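Local atomic coordinates of 11S globulin subunit beta (Cucurbita maxima, PDB entry 2E9Q), a protein that serves as a seed storage protein, a nutrient reservoir built of two cupin domains that forms hexamers when mature. Residues G46-W51 against N64-T69; H344-A349 against V376-Q381; T163-N168 against V320-E325. All coordinates share one frame; numbering follows the deposited sequence.

Interactions 1 and 2 are buried antiparallel strand pairs holding corresponding sheets of the two cupin domains, the first in the N-terminal barrel and the second in the C-terminal one. Their centres lie about 17 Å apart, and they touch: the hydroxyl of Tyr348 probably bonds with Arg67, and Trp51 and Met65 pack on Val376 and Val346. Interaction 1 carries a salt bridge and aromatic packing on one face of its sheet, whereas interaction 2 is mostly aliphatic, with a histidine just ahead of its first strand. Interaction 3 is smaller and partly exposed; it joins the two domains through a loop amide and a helix end rather than paired strands.

Interaction 1 of 3, residues G46-W51 against N64-T69; sequences GFTEVW and NMIRHT. Unlike the reference sequence in segment 46-51: Gly46 (reference Ile).
Glu49 and Arg67 stand side by side on neighbouring antiparallel strands of the N-terminal cupin barrel, a hydrogen-bonded pair whose side chains point the same way. The carboxylate and guanidinium planes are 30° apart, and Glu49 OE1 receives Arg67 NE at 2.9 Å from above the carboxylate plane. Arg67 NH1 adds only weak bonds to the two carboxylate oxygens; OE2 also pairs with Arg40. The arginine starts with CG anti to its backbone N (chi1 177°), then bends at chi3, which brings NE round to the carboxylate while NH2 reaches the hydroxyl of Tyr348.

Trp51 meets Arg67 over a face of the guanidinium. Its CH2 lies 3.9 Å above the middle of the guanidinium plane, but the ring is tilted by 59° against that plane, so this is no flat stack; CZ3 meets Arg67 CB at 3.7 Å. Over one face of the same indole lies Met65, its CG 3.8 Å from the centroid of the six-membered ring in a CH-pi contact, while NE1 bonds to the carbonyl of Gln35. An alanine in place of Arg67 would probably leave Glu49 to pair with Arg40 without its cross-strand mate, take a hydrogen-bond partner from Tyr348 and open a gap beside the indole.

On the sheet face of Glu49 and Arg67, Thr69 CB sits over the ring of Phe47, 3.7 Å from its centroid. On the other sheet face Thr48 CG2 touches Ile66 CG2 at 3.6 Å. Backbone bonds between Phe47 and Thr69 and between Glu49 and Arg67 set the register, and Trp51 N bonds to Met65 O. Beyond that last bond a water joins the strands, donating to Trp51 O at 3.0 Å and accepting from Met65 N at 3.0 Å.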
ATOM      1  N   GLY A  46      32.245 -15.799  13.789  1.00 51.23           N
ATOM      2  CA  GLY A  46      30.900 -16.094  14.247  1.00 40.54           C
ATOM      3  C   GLY A  46      30.148 -16.862  13.189  1.00 44.26           C
ATOM      4  O   GLY A  46      30.764 -17.467  12.313  1.00 49.43           O
ATOM      5  N   PHE A  47      28.824 -16.839  13.253  1.00 41.96           N
ATOM      6  CA  PHE A  47      28.027 -17.551  12.266  1.00 48.00           C
ATOM      7  C   PHE A  47      26.608 -17.005  12.179  1.00 43.22           C
ATOM      8  O   PHE A  47      26.077 -16.454  13.138  1.00 48.12           O
ATOM      9  CB  PHE A  47      28.015 -19.060  12.587  1.00 39.54           C
ATOM     10  CG  PHE A  47      27.454 -19.395  13.939  1.00 34.41           C
ATOM     11  CD1 PHE A  47      26.090 -19.597  14.109  1.00 37.80           C
ATOM     12  CD2 PHE A  47      28.293 -19.515  15.041  1.00 42.84           C
ATOM     13  CE1 PHE A  47      25.561 -19.916  15.356  1.00 34.55           C
ATOM     14  CE2 PHE A  47      27.782 -19.831  16.301  1.00 41.32           C
ATOM     15  CZ  PHE A  47      26.408 -20.035  16.460  1.00 40.93           C
ATOM     16  N   THR A  48      26.003 -17.181  11.013  1.00 43.82           N
ATOM     17  CA  THR A  48      24.662 -16.695  10.736  1.00 41.08           C
ATOM     18  C   THR A  48      23.674 -17.814  10.438  1.00 41.05           C
ATOM     19  O   THR A  48      23.920 -18.668   9.583  1.00 40.48           O
ATOM     20  CB  THR A  48      24.693 -15.757   9.527  1.00 45.27           C
ATOM     21  OG1 THR A  48      25.565 -14.661   9.813  1.00 48.13           O
ATOM     22  CG2 THR A  48      23.285 -15.257   9.184  1.00 44.35           C
ATOM     23  N   GLU A  49      22.548 -17.786  11.137  1.00 34.88           N
ATOM     24  CA  GLU A  49      21.505 -18.771  10.951  1.00 41.27           C
ATOM     25  C   GLU A  49      20.284 -18.076  10.336  1.00 47.52           C
ATOM     26  O   GLU A  49      19.948 -16.939  10.716  1.00 37.49           O
ATOM     27  CB  GLU A  49      21.150 -19.397  12.297  1.00 40.18           C
ATOM     28  CG  GLU A  49      22.290 -20.214  12.916  1.00 51.11           C
ATOM     29  CD  GLU A  49      21.935 -20.747  14.288  1.00 52.77           C
ATOM     30  OE1 GLU A  49      22.015 -19.978  15.272  1.00 53.09           O
ATOM     31  OE2 GLU A  49      21.555 -21.930  14.380  1.00 57.69           O
ATOM     32  N   VAL A  50      19.634 -18.754   9.388  1.00 40.36           N
ATOM     33  CA  VAL A  50      18.466 -18.199   8.706  1.00 39.22           C
ATOM     34  C   VAL A  50      17.265 -19.132   8.737  1.00 40.92           C
ATOM     35  O   VAL A  50      17.403 -20.339   8.521  1.00 41.73           O
ATOM     36  CB  VAL A  50      18.799 -17.876   7.241  1.00 39.97           C
ATOM     37  CG1 VAL A  50      17.624 -17.192   6.582  1.00 41.17           C
ATOM     38  CG2 VAL A  50      20.037 -16.989   7.173  1.00 46.81           C
ATOM     39  N   TRP A  51      16.088 -18.580   9.018  1.00 38.31           N
ATOM     40  CA  TRP A  51      14.878 -19.387   9.054  1.00 41.17           C
ATOM     41  C   TRP A  51      14.361 -19.569   7.623  1.00 39.66           C
ATOM     42  O   TRP A  51      14.860 -18.933   6.689  1.00 39.77           O
ATOM     43  CB  TRP A  51      13.812 -18.746   9.946  1.00 38.68           C
ATOM     44  CG  TRP A  51      13.924 -19.122  11.397  1.00 40.11           C
ATOM     45  CD1 TRP A  51      13.086 -19.945  12.103  1.00 34.81           C
ATOM     46  CD2 TRP A  51      14.911 -18.661  12.333  1.00 35.93           C
ATOM     47  NE1 TRP A  51      13.485 -20.017  13.421  1.00 40.71           N
ATOM     48  CE2 TRP A  51      14.601 -19.239  13.588  1.00 40.26           C
ATOM     49  CE3 TRP A  51      16.025 -17.813  12.231  1.00 37.69           C
ATOM     50  CZ2 TRP A  51      15.370 -18.993  14.741  1.00 48.04           C
ATOM     51  CZ3 TRP A  51      16.791 -17.569  13.378  1.00 43.98           C
ATOM     52  CH2 TRP A  51      16.457 -18.160  14.614  1.00 40.10           C
ATOM     53  N   ASN A  64      11.131 -12.572   7.474  1.00 44.75           N
ATOM     54  CA  ASN A  64      12.365 -13.336   7.434  1.00 42.31           C
ATOM     55  C   ASN A  64      12.938 -13.209   8.837  1.00 49.09           C
ATOM     56  O   ASN A  64      12.721 -12.196   9.515  1.00 48.76           O
ATOM     57  CB  ASN A  64      13.364 -12.736   6.447  1.00 50.16           C
ATOM     58  CG  ASN A  64      12.825 -12.647   5.039  1.00 60.58           C
ATOM     59  OD1 ASN A  64      11.934 -11.841   4.746  1.00 65.43           O
ATOM     60  ND2 ASN A  64      13.364 -13.473   4.153  1.00 53.17           N
ATOM     61  N   MET A  65      13.653 -14.238   9.276  1.00 46.79           N
ATOM     62  CA  MET A  65      14.282 -14.240  10.594  1.00 40.97           C
ATOM     63  C   MET A  65      15.725 -14.704  10.433  1.00 45.06           C
ATOM     64  O   MET A  65      15.999 -15.723   9.792  1.00 50.15           O
ATOM     65  CB  MET A  65      13.541 -15.189  11.538  0.50 45.58           C
ATOM     66  CG  MET A  65      13.932 -15.058  13.011  0.50 40.77           C
ATOM     67  SD  MET A  65      13.288 -13.551  13.773  0.50 56.03           S
ATOM     68  CE  MET A  65      11.548 -13.900  13.748  0.50 47.28           C
ATOM     69  N   ILE A  66      16.646 -13.949  11.017  1.00 43.37           N
ATOM     70  CA  ILE A  66      18.063 -14.253  10.947  1.00 33.31           C
ATOM     71  C   ILE A  66      18.650 -14.100  12.344  1.00 41.16           C
ATOM     72  O   ILE A  66      18.247 -13.210  13.100  1.00 40.02           O
ATOM     73  CB  ILE A  66      18.767 -13.274  10.004  1.00 39.97           C
ATOM     74  CG1 ILE A  66      18.162 -13.398   8.609  1.00 48.14           C
ATOM     75  CG2 ILE A  66      20.263 -13.528   9.981  1.00 40.72           C
ATOM     76  CD1 ILE A  66      18.704 -12.397   7.625  1.00 53.84           C
ATOM     77  N   ARG A  67      19.574 -14.989  12.702  1.00 46.20           N
ATOM     78  CA  ARG A  67      20.223 -14.914  14.005  1.00 39.11           C
ATOM     79  C   ARG A  67      21.725 -14.882  13.782  1.00 49.91           C
ATOM     80  O   ARG A  67      22.301 -15.765  13.136  1.00 44.57           O
ATOM     81  CB  ARG A  67      19.840 -16.098  14.900  1.00 40.67           C
ATOM     82  CG  ARG A  67      20.565 -16.110  16.264  1.00 41.13           C
ATOM     83  CD  ARG A  67      19.943 -17.114  17.229  1.00 39.86           C
ATOM     84  NE  ARG A  67      19.918 -18.457  16.653  1.00 44.51           N
ATOM     85  CZ  ARG A  67      19.171 -19.462  17.100  1.00 45.03           C
ATOM     86  NH1 ARG A  67      19.229 -20.641  16.495  1.00 53.77           N
ATOM     87  NH2 ARG A  67      18.364 -19.298  18.143  1.00 48.29           N
ATOM     88  N   HIS A  68      22.353 -13.837  14.301  1.00 45.43           N
ATOM     89  CA  HIS A  68      23.783 -13.677  14.168  1.00 39.17           C
ATOM     90  C   HIS A  68      24.457 -13.942  15.499  1.00 44.78           C
ATOM     91  O   HIS A  68      24.011 -13.480  16.544  1.00 44.74           O
ATOM     92  CB  HIS A  68      24.118 -12.261  13.714  1.00 49.23           C
ATOM     93  CG  HIS A  68      23.880 -12.014  12.258  1.00 44.58           C
ATOM     94  ND1 HIS A  68      23.227 -10.895  11.789  1.00 43.06           N
ATOM     95  CD2 HIS A  68      24.271 -12.707  11.163  1.00 40.78           C
ATOM     96  CE1 HIS A  68      23.232 -10.907  10.468  1.00 46.54           C
ATOM     97  NE2 HIS A  68      23.860 -11.997  10.064  1.00 47.77           N
ATOM     98  N   THR A  69      25.541 -14.697  15.453  1.00 47.33           N
ATOM     99  CA  THR A  69      26.291 -14.999  16.653  1.00 44.87           C
ATOM    100  C   THR A  69      27.690 -14.504  16.372  1.00 48.68           C
ATOM    101  O   THR A  69      28.429 -15.100  15.588  1.00 50.30           O
ATOM    102  CB  THR A  69      26.292 -16.501  16.944  1.00 47.51           C
ATOM    103  OG1 THR A  69      24.971 -16.898  17.348  1.00 47.19           O
ATOM    104  CG2 THR A  69      27.274 -16.823  18.055  1.00 48.53           C
TER
HETATM  105  O   HOH W   1      23.441 -17.351  15.069  1.00 40.00           O
HETATM  106  O   HOH W   2      13.820 -16.134   6.933  1.00 38.96           O

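Interaction 2 of 3, residues H344-A349 against V376-Q381; sequences HSVMYA and VLMIPQ
Strands 345-350 and 376-379 pair antiparallel at one side of the C-terminal cupin barrel, where 376-379 is the outermost strand of its sheet within the chain. Ser345 with Ile379 and Met347 with Leu377 are the hydrogen-bonded pairs, each joined by two backbone bonds; Ile379 N to Ser345 O is 2.7 Å.

Val346, Tyr348, Val376 and Met378 share one face, on which Val346 and Val376 pack against Met65, and Val376 and Met378 against Phe58. Val346 divides its branches: CG1, anti to the backbone N (chi1 -170°), meets Val376 CG1 at 3.7 Å, and CG2 meets Met378 CG at 3.9 Å. The other branch of Val376, CG2, abuts the edge of the Tyr348 ring, 3.6 Å from CD1. On the reverse face Met347 packs against Phe394 and Trp396, its nearest side-chain atoms about 3 Å from those of Lys387, a residue assigned to a magnesium site.

Just before Ser345, His344 bridges to a second subunit, its NE2 bonding to Gln169 O of that chain. The other ring nitrogen, ND1, accepts the backbone N-H of Gln381 at 3.2 Å from N to ND1, with the donor 36° out of the imidazole plane.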
ATOM      1  N   HIS A 344       0.666  -9.007  12.284  1.00 34.45           N
ATOM      2  CA  HIS A 344       1.106 -10.368  12.501  1.00 38.35           C
ATOM      3  C   HIS A 344       2.034 -10.251  13.690  1.00 42.63           C
ATOM      4  O   HIS A 344       2.550  -9.163  13.984  1.00 41.00           O
ATOM      5  CB  HIS A 344       1.881 -10.890  11.290  1.00 35.39           C
ATOM      6  CG  HIS A 344       1.085 -10.895  10.028  1.00 39.37           C
ATOM      7  ND1 HIS A 344      -0.005 -11.718   9.840  1.00 43.64           N
ATOM      8  CD2 HIS A 344       1.208 -10.165   8.894  1.00 38.17           C
ATOM      9  CE1 HIS A 344      -0.519 -11.494   8.643  1.00 40.75           C
ATOM     10  NE2 HIS A 344       0.199 -10.557   8.049  1.00 36.77           N
ATOM     11  N   SER A 345       2.256 -11.356  14.380  1.00 38.77           N
ATOM     12  CA  SER A 345       3.122 -11.324  15.535  1.00 36.59           C
ATOM     13  C   SER A 345       4.119 -12.463  15.399  1.00 45.29           C
ATOM     14  O   SER A 345       3.755 -13.637  15.508  1.00 43.76           O
ATOM     15  CB  SER A 345       2.277 -11.457  16.805  1.00 38.90           C
ATOM     16  OG  SER A 345       3.078 -11.378  17.973  1.00 53.36           O
ATOM     17  N   VAL A 346       5.374 -12.112  15.150  1.00 40.23           N
ATOM     18  CA  VAL A 346       6.421 -13.106  14.973  1.00 38.89           C
ATOM     19  C   VAL A 346       7.236 -13.289  16.256  1.00 46.03           C
ATOM     20  O   VAL A 346       8.157 -12.521  16.554  1.00 41.69           O
ATOM     21  CB  VAL A 346       7.323 -12.700  13.792  1.00 37.30           C
ATOM     22  CG1 VAL A 346       8.268 -13.819  13.429  1.00 36.66           C
ATOM     23  CG2 VAL A 346       6.455 -12.335  12.595  1.00 38.25           C
ATOM     24  N   MET A 347       6.884 -14.331  17.005  1.00 48.48           N
ATOM     25  CA  MET A 347       7.531 -14.635  18.279  1.00 46.11           C
ATOM     26  C   MET A 347       8.781 -15.505  18.262  1.00 43.86           C
ATOM     27  O   MET A 347       8.760 -16.633  17.777  1.00 45.38           O
ATOM     28  CB  MET A 347       6.518 -15.276  19.226  1.00 45.95           C
ATOM     29  CG  MET A 347       7.137 -15.766  20.514  1.00 51.57           C
ATOM     30  SD  MET A 347       5.945 -16.461  21.646  1.00 56.36           S
ATOM     31  CE  MET A 347       5.082 -15.072  22.060  1.00 67.66           C
ATOM     32  N   TYR A 348       9.869 -14.969  18.798  1.00 34.85           N
ATOM     33  CA  TYR A 348      11.123 -15.701  18.920  1.00 41.77           C
ATOM     34  C   TYR A 348      11.330 -15.945  20.424  1.00 48.18           C
ATOM     35  O   TYR A 348      11.404 -14.994  21.210  1.00 44.65           O
ATOM     36  CB  TYR A 348      12.298 -14.890  18.385  1.00 37.04           C
ATOM     37  CG  TYR A 348      13.625 -15.544  18.660  1.00 47.82           C
ATOM     38  CD1 TYR A 348      14.148 -16.500  17.793  1.00 42.16           C
ATOM     39  CD2 TYR A 348      14.338 -15.250  19.828  1.00 40.80           C
ATOM     40  CE1 TYR A 348      15.352 -17.156  18.082  1.00 45.75           C
ATOM     41  CE2 TYR A 348      15.535 -15.894  20.123  1.00 36.91           C
ATOM     42  CZ  TYR A 348      16.039 -16.844  19.253  1.00 49.83           C
ATOM     43  OH  TYR A 348      17.233 -17.474  19.546  1.00 40.60           O
ATOM     44  N   ALA A 349      11.426 -17.210  20.820  1.00 42.59           N
ATOM     45  CA  ALA A 349      11.609 -17.554  22.225  1.00 45.47           C
ATOM     46  C   ALA A 349      13.062 -17.342  22.655  1.00 44.88           C
ATOM     47  O   ALA A 349      13.972 -17.948  22.095  1.00 47.18           O
ATOM     48  CB  ALA A 349      11.189 -18.999  22.461  1.00 45.73           C
ATOM     49  N   VAL A 376      10.818 -20.005  16.577  1.00 49.28           N
ATOM     50  CA  VAL A 376       9.940 -18.941  16.103  1.00 41.91           C
ATOM     51  C   VAL A 376       8.530 -19.425  15.742  1.00 40.53           C
ATOM     52  O   VAL A 376       8.368 -20.386  14.995  1.00 41.65           O
ATOM     53  CB  VAL A 376      10.532 -18.273  14.843  1.00 48.52           C
ATOM     54  CG1 VAL A 376       9.563 -17.201  14.311  1.00 41.44           C
ATOM     55  CG2 VAL A 376      11.907 -17.679  15.165  1.00 44.86           C
ATOM     56  N   LEU A 377       7.517 -18.758  16.284  1.00 42.20           N
ATOM     57  CA  LEU A 377       6.130 -19.071  15.977  1.00 37.22           C
ATOM     58  C   LEU A 377       5.513 -17.788  15.420  1.00 39.35           C
ATOM     59  O   LEU A 377       5.500 -16.761  16.090  1.00 46.16           O
ATOM     60  CB  LEU A 377       5.355 -19.522  17.217  1.00 31.76           C
ATOM     61  CG  LEU A 377       3.856 -19.762  16.942  1.00 41.28           C
ATOM     62  CD1 LEU A 377       3.664 -20.932  15.974  1.00 41.36           C
ATOM     63  CD2 LEU A 377       3.133 -20.040  18.240  1.00 34.96           C
ATOM     64  N   MET A 378       5.025 -17.858  14.185  1.00 40.32           N
ATOM     65  CA  MET A 378       4.413 -16.727  13.494  1.00 34.60           C
ATOM     66  C   MET A 378       2.930 -16.796  13.782  1.00 42.62           C
ATOM     67  O   MET A 378       2.275 -17.757  13.385  1.00 50.03           O
ATOM     68  CB  MET A 378       4.661 -16.875  11.986  1.00 46.37           C
ATOM     69  CG  MET A 378       4.757 -15.595  11.156  1.00 58.96           C
ATOM     70  SD  MET A 378       3.248 -14.616  10.979  1.00 58.61           S
ATOM     71  CE  MET A 378       2.462 -15.449   9.623  1.00 52.78           C
ATOM     72  N   ILE A 379       2.400 -15.808  14.503  1.00 43.53           N
ATOM     73  CA  ILE A 379       0.975 -15.761  14.813  1.00 31.95           C
ATOM     74  C   ILE A 379       0.304 -14.761  13.873  1.00 44.61           C
ATOM     75  O   ILE A 379       0.528 -13.550  13.975  1.00 40.77           O
ATOM     76  CB  ILE A 379       0.717 -15.287  16.246  1.00 44.88           C
ATOM     77  CG1 ILE A 379       1.559 -16.095  17.239  1.00 48.36           C
ATOM     78  CG2 ILE A 379      -0.772 -15.366  16.550  1.00 33.83           C
ATOM     79  CD1 ILE A 379       1.034 -17.470  17.520  1.00 57.77           C
ATOM     80  N   PRO A 380      -0.538 -15.251  12.947  1.00 46.05           N
ATOM     81  CA  PRO A 380      -1.223 -14.360  12.002  1.00 39.17           C
ATOM     82  C   PRO A 380      -2.205 -13.368  12.642  1.00 43.34           C
ATOM     83  O   PRO A 380      -2.811 -13.635  13.686  1.00 37.85           O
ATOM     84  CB  PRO A 380      -1.947 -15.330  11.063  1.00 34.82           C
ATOM     85  CG  PRO A 380      -1.122 -16.582  11.141  1.00 40.34           C
ATOM     86  CD  PRO A 380      -0.783 -16.666  12.606  1.00 44.63           C
ATOM     87  N   GLN A 381      -2.344 -12.225  11.982  1.00 39.59           N
ATOM     88  CA  GLN A 381      -3.253 -11.178  12.386  1.00 39.47           C
ATOM     89  C   GLN A 381      -4.643 -11.784  12.624  1.00 43.81           C
ATOM     90  O   GLN A 381      -5.134 -12.588  11.813  1.00 32.80           O
ATOM     91  CB  GLN A 381      -3.328 -10.126  11.268  1.00 42.72           C
ATOM     92  CG  GLN A 381      -4.313  -8.983  11.520  1.00 47.77           C
ATOM     93  CD  GLN A 381      -4.612  -8.171  10.262  1.00 52.89           C
ATOM     94  OE1 GLN A 381      -5.332  -7.178  10.316  1.00 46.21           O
ATOM     95  NE2 GLN A 381      -4.064  -8.601   9.124  1.00 48.98           N
TER

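Interaction 3 of 3, residues T163-N168 against V320-E325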
ATOM      1  N   THR A 163       9.615  -8.101   4.338  1.00 42.72           N
ATOM      2  CA  THR A 163       9.656  -7.858   2.899  1.00 36.43           C
ATOM      3  C   THR A 163       8.365  -7.295   2.339  1.00 44.42           C
ATOM      4  O   THR A 163       8.356  -6.722   1.260  1.00 53.42           O
ATOM      5  CB  THR A 163       9.990  -9.143   2.134  1.00 48.11           C
ATOM      6  OG1 THR A 163       8.971 -10.121   2.381  1.00 59.57           O
ATOM      7  CG2 THR A 163      11.328  -9.704   2.596  1.00 46.97           C
ATOM      8  N   ARG A 164       7.263  -7.473   3.049  1.00 46.80           N
ATOM      9  CA  ARG A 164       6.008  -6.917   2.569  1.00 55.68           C
ATOM     10  C   ARG A 164       5.872  -5.556   3.234  1.00 56.66           C
ATOM     11  O   ARG A 164       4.838  -5.215   3.805  1.00 64.90           O
ATOM     12  CB  ARG A 164       4.823  -7.812   2.938  1.00 49.59           C
ATOM     13  CG  ARG A 164       4.697  -9.051   2.066  1.00 71.72           C
ATOM     14  CD  ARG A 164       3.373  -9.759   2.326  1.00 70.14           C
ATOM     15  NE  ARG A 164       3.324 -11.055   1.665  1.00 77.78           N
ATOM     16  CZ  ARG A 164       3.287 -11.225   0.348  1.00 82.60           C
ATOM     17  NH1 ARG A 164       3.248 -12.451  -0.157  1.00 81.56           N
ATOM     18  NH2 ARG A 164       3.273 -10.175  -0.462  1.00 68.76           N
ATOM     19  N   ASN A 165       6.950  -4.793   3.181  1.00 57.63           N
ATOM     20  CA  ASN A 165       6.958  -3.479   3.782  1.00 50.43           C
ATOM     21  C   ASN A 165       6.884  -2.442   2.674  1.00 47.98           C
ATOM     22  O   ASN A 165       7.511  -2.597   1.622  1.00 41.39           O
ATOM     23  CB  ASN A 165       8.232  -3.287   4.608  1.00 50.52           C
ATOM     24  CG  ASN A 165       8.232  -1.983   5.392  1.00 50.88           C
ATOM     25  OD1 ASN A 165       8.473  -0.908   4.842  1.00 49.30           O
ATOM     26  ND2 ASN A 165       7.945  -2.078   6.682  1.00 53.49           N
ATOM     27  N   VAL A 166       6.109  -1.391   2.917  1.00 46.41           N
ATOM     28  CA  VAL A 166       5.955  -0.318   1.945  1.00 52.81           C
ATOM     29  C   VAL A 166       7.313   0.134   1.371  1.00 50.40           C
ATOM     30  O   VAL A 166       7.420   0.456   0.183  1.00 48.17           O
ATOM     31  CB  VAL A 166       5.222   0.892   2.586  1.00 49.04           C
ATOM     32  CG1 VAL A 166       6.059   1.469   3.720  1.00 57.70           C
ATOM     33  CG2 VAL A 166       4.933   1.949   1.532  1.00 56.51           C
ATOM     34  N   ALA A 167       8.350   0.126   2.209  1.00 51.07           N
ATOM     35  CA  ALA A 167       9.689   0.551   1.793  1.00 48.35           C
ATOM     36  C   ALA A 167      10.340  -0.336   0.728  1.00 54.59           C
ATOM     37  O   ALA A 167      11.231   0.110   0.009  1.00 49.42           O
ATOM     38  CB  ALA A 167      10.609   0.653   3.014  1.00 50.94           C
ATOM     39  N   ASN A 168       9.905  -1.585   0.617  1.00 51.57           N
ATOM     40  CA  ASN A 168      10.483  -2.485  -0.388  1.00 52.25           C
ATOM     41  C   ASN A 168       9.636  -2.482  -1.654  1.00 40.37           C
ATOM     42  O   ASN A 168       8.491  -2.914  -1.639  1.00 50.40           O
ATOM     43  CB  ASN A 168      10.604  -3.899   0.192  1.00 45.60           C
ATOM     44  CG  ASN A 168      10.938  -4.947  -0.853  1.00 50.07           C
ATOM     45  OD1 ASN A 168      11.593  -4.669  -1.855  1.00 42.56           O
ATOM     46  ND2 ASN A 168      10.496  -6.174  -0.604  1.00 43.26           N
ATOM     47  N   VAL A 320       9.341   2.879   9.749  1.00 40.46           N
ATOM     48  CA  VAL A 320       9.573   1.514   9.277  1.00 42.87           C
ATOM     49  C   VAL A 320       8.285   0.692   9.315  1.00 47.02           C
ATOM     50  O   VAL A 320       8.167  -0.326   8.633  1.00 38.17           O
ATOM     51  CB  VAL A 320      10.679   0.775  10.088  1.00 39.61           C
ATOM     52  CG1 VAL A 320      12.012   1.425   9.829  1.00 50.72           C
ATOM     53  CG2 VAL A 320      10.369   0.790  11.554  1.00 37.26           C
ATOM     54  N   ARG A 321       7.312   1.162  10.094  1.00 47.64           N
ATOM     55  CA  ARG A 321       6.027   0.478  10.232  1.00 49.20           C
ATOM     56  C   ARG A 321       6.184  -0.903  10.861  1.00 45.71           C
ATOM     57  O   ARG A 321       5.602  -1.885  10.404  1.00 46.77           O
ATOM     58  CB  ARG A 321       5.329   0.351   8.870  1.00 58.43           C
ATOM     59  CG  ARG A 321       5.266   1.654   8.098  1.00 69.32           C
ATOM     60  CD  ARG A 321       4.210   1.609   7.009  1.00 80.33           C
ATOM     61  NE  ARG A 321       4.420   2.634   5.987  1.00 88.13           N
ATOM     62  CZ  ARG A 321       4.658   3.917   6.244  1.00 87.47           C
ATOM     63  NH1 ARG A 321       4.720   4.350   7.496  1.00 90.31           N
ATOM     64  NH2 ARG A 321       4.829   4.771   5.243  1.00 88.15           N
ATOM     65  N   LEU A 322       6.980  -0.962  11.919  1.00 43.40           N
ATOM     66  CA  LEU A 322       7.217  -2.198  12.643  1.00 48.38           C
ATOM     67  C   LEU A 322       7.264  -1.836  14.124  1.00 47.52           C
ATOM     68  O   LEU A 322       7.443  -0.669  14.474  1.00 47.59           O
ATOM     69  CB  LEU A 322       8.563  -2.815  12.233  1.00 35.73           C
ATOM     70  CG  LEU A 322       8.839  -3.141  10.762  1.00 38.10           C
ATOM     71  CD1 LEU A 322      10.268  -3.643  10.640  1.00 39.54           C
ATOM     72  CD2 LEU A 322       7.868  -4.191  10.241  1.00 32.89           C
ATOM     73  N   SER A 323       7.087  -2.834  14.984  1.00 43.16           N
ATOM     74  CA  SER A 323       7.150  -2.639  16.426  1.00 36.91           C
ATOM     75  C   SER A 323       7.440  -3.989  17.081  1.00 44.14           C
ATOM     76  O   SER A 323       7.503  -5.007  16.387  1.00 36.24           O
ATOM     77  CB  SER A 323       5.857  -1.996  16.966  1.00 35.75           C
ATOM     78  OG  SER A 323       4.680  -2.700  16.616  1.00 41.59           O
ATOM     79  N   ALA A 324       7.659  -3.992  18.395  1.00 39.44           N
ATOM     80  CA  ALA A 324       7.978  -5.221  19.112  1.00 39.39           C
ATOM     81  C   ALA A 324       7.513  -5.218  20.555  1.00 45.64           C
ATOM     82  O   ALA A 324       7.315  -4.160  21.166  1.00 42.26           O
ATOM     83  CB  ALA A 324       9.476  -5.473  19.069  1.00 30.66           C
ATOM     84  N   GLU A 325       7.357  -6.424  21.090  1.00 39.44           N
ATOM     85  CA  GLU A 325       6.939  -6.645  22.467  1.00 35.91           C
ATOM     86  C   GLU A 325       7.894  -7.701  23.017  1.00 51.45           C
ATOM     87  O   GLU A 325       8.153  -8.716  22.355  1.00 48.01           O
ATOM     88  CB  GLU A 325       5.504  -7.184  22.531  1.00 41.18           C
ATOM     89  CG  GLU A 325       4.395  -6.179  22.212  1.00 53.71           C
ATOM     90  CD  GLU A 325       3.002  -6.785  22.357  1.00 56.85           C
ATOM     91  OE1 GLU A 325       2.010  -6.033  22.468  1.00 64.94           O
ATOM     92  OE2 GLU A 325       2.897  -8.028  22.355  1.00 70.19           O
TER
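Asn165 and Val166 bring the loop that follows strand 155-162 of the N-terminal cupin domain against the end of helix 317-320, which leads into the C-terminal cupin sheet through Arg321, Leu322 and strand 323-329. The loop is tied at its base: Thr163 O accepts Asn168 ND2 at 2.9 Å, in the carbonyl plane and on a lone pair. Arg164 forms the centre of an inverse gamma turn, after which the chain swings Asn165 toward the helix.

Asn165 does the bonding. With CG anti to the backbone N (chi1 -174°), its amide is used at both ends. OD1 accepts Ala167 N at 2.8 Å, an Asx turn within the type I beta turn from Asn165 to Asn168, and ND2 reaches across to Val320 O. The bond from Asn165 ND2 to Val320 O is short, 2.6 Å, nearly along the C=O axis, and the acceptor lies close to the plane of the amide. Leu322 CD2 comes within 4.1 Å of ND2, and Leu322 packs on Phe160 and Asp162.

Val166, next in the turn, crosses Arg321 near the surface. CG1 is the branch that touches, approaching the guanidinium obliquely; its 3.0 Å to Arg321 NE is doubtful as a true spacing. Arg321 has left helical geometry with a positive phi of 63°.

One direct hydrogen bond thus links these two pieces of the two domains. Because the Asx turn holds OD1, the rotation of the amide is fixed and the NH2 group is presented to the last carbonyl of the helix, whose slight partial negative charge may add to the bond.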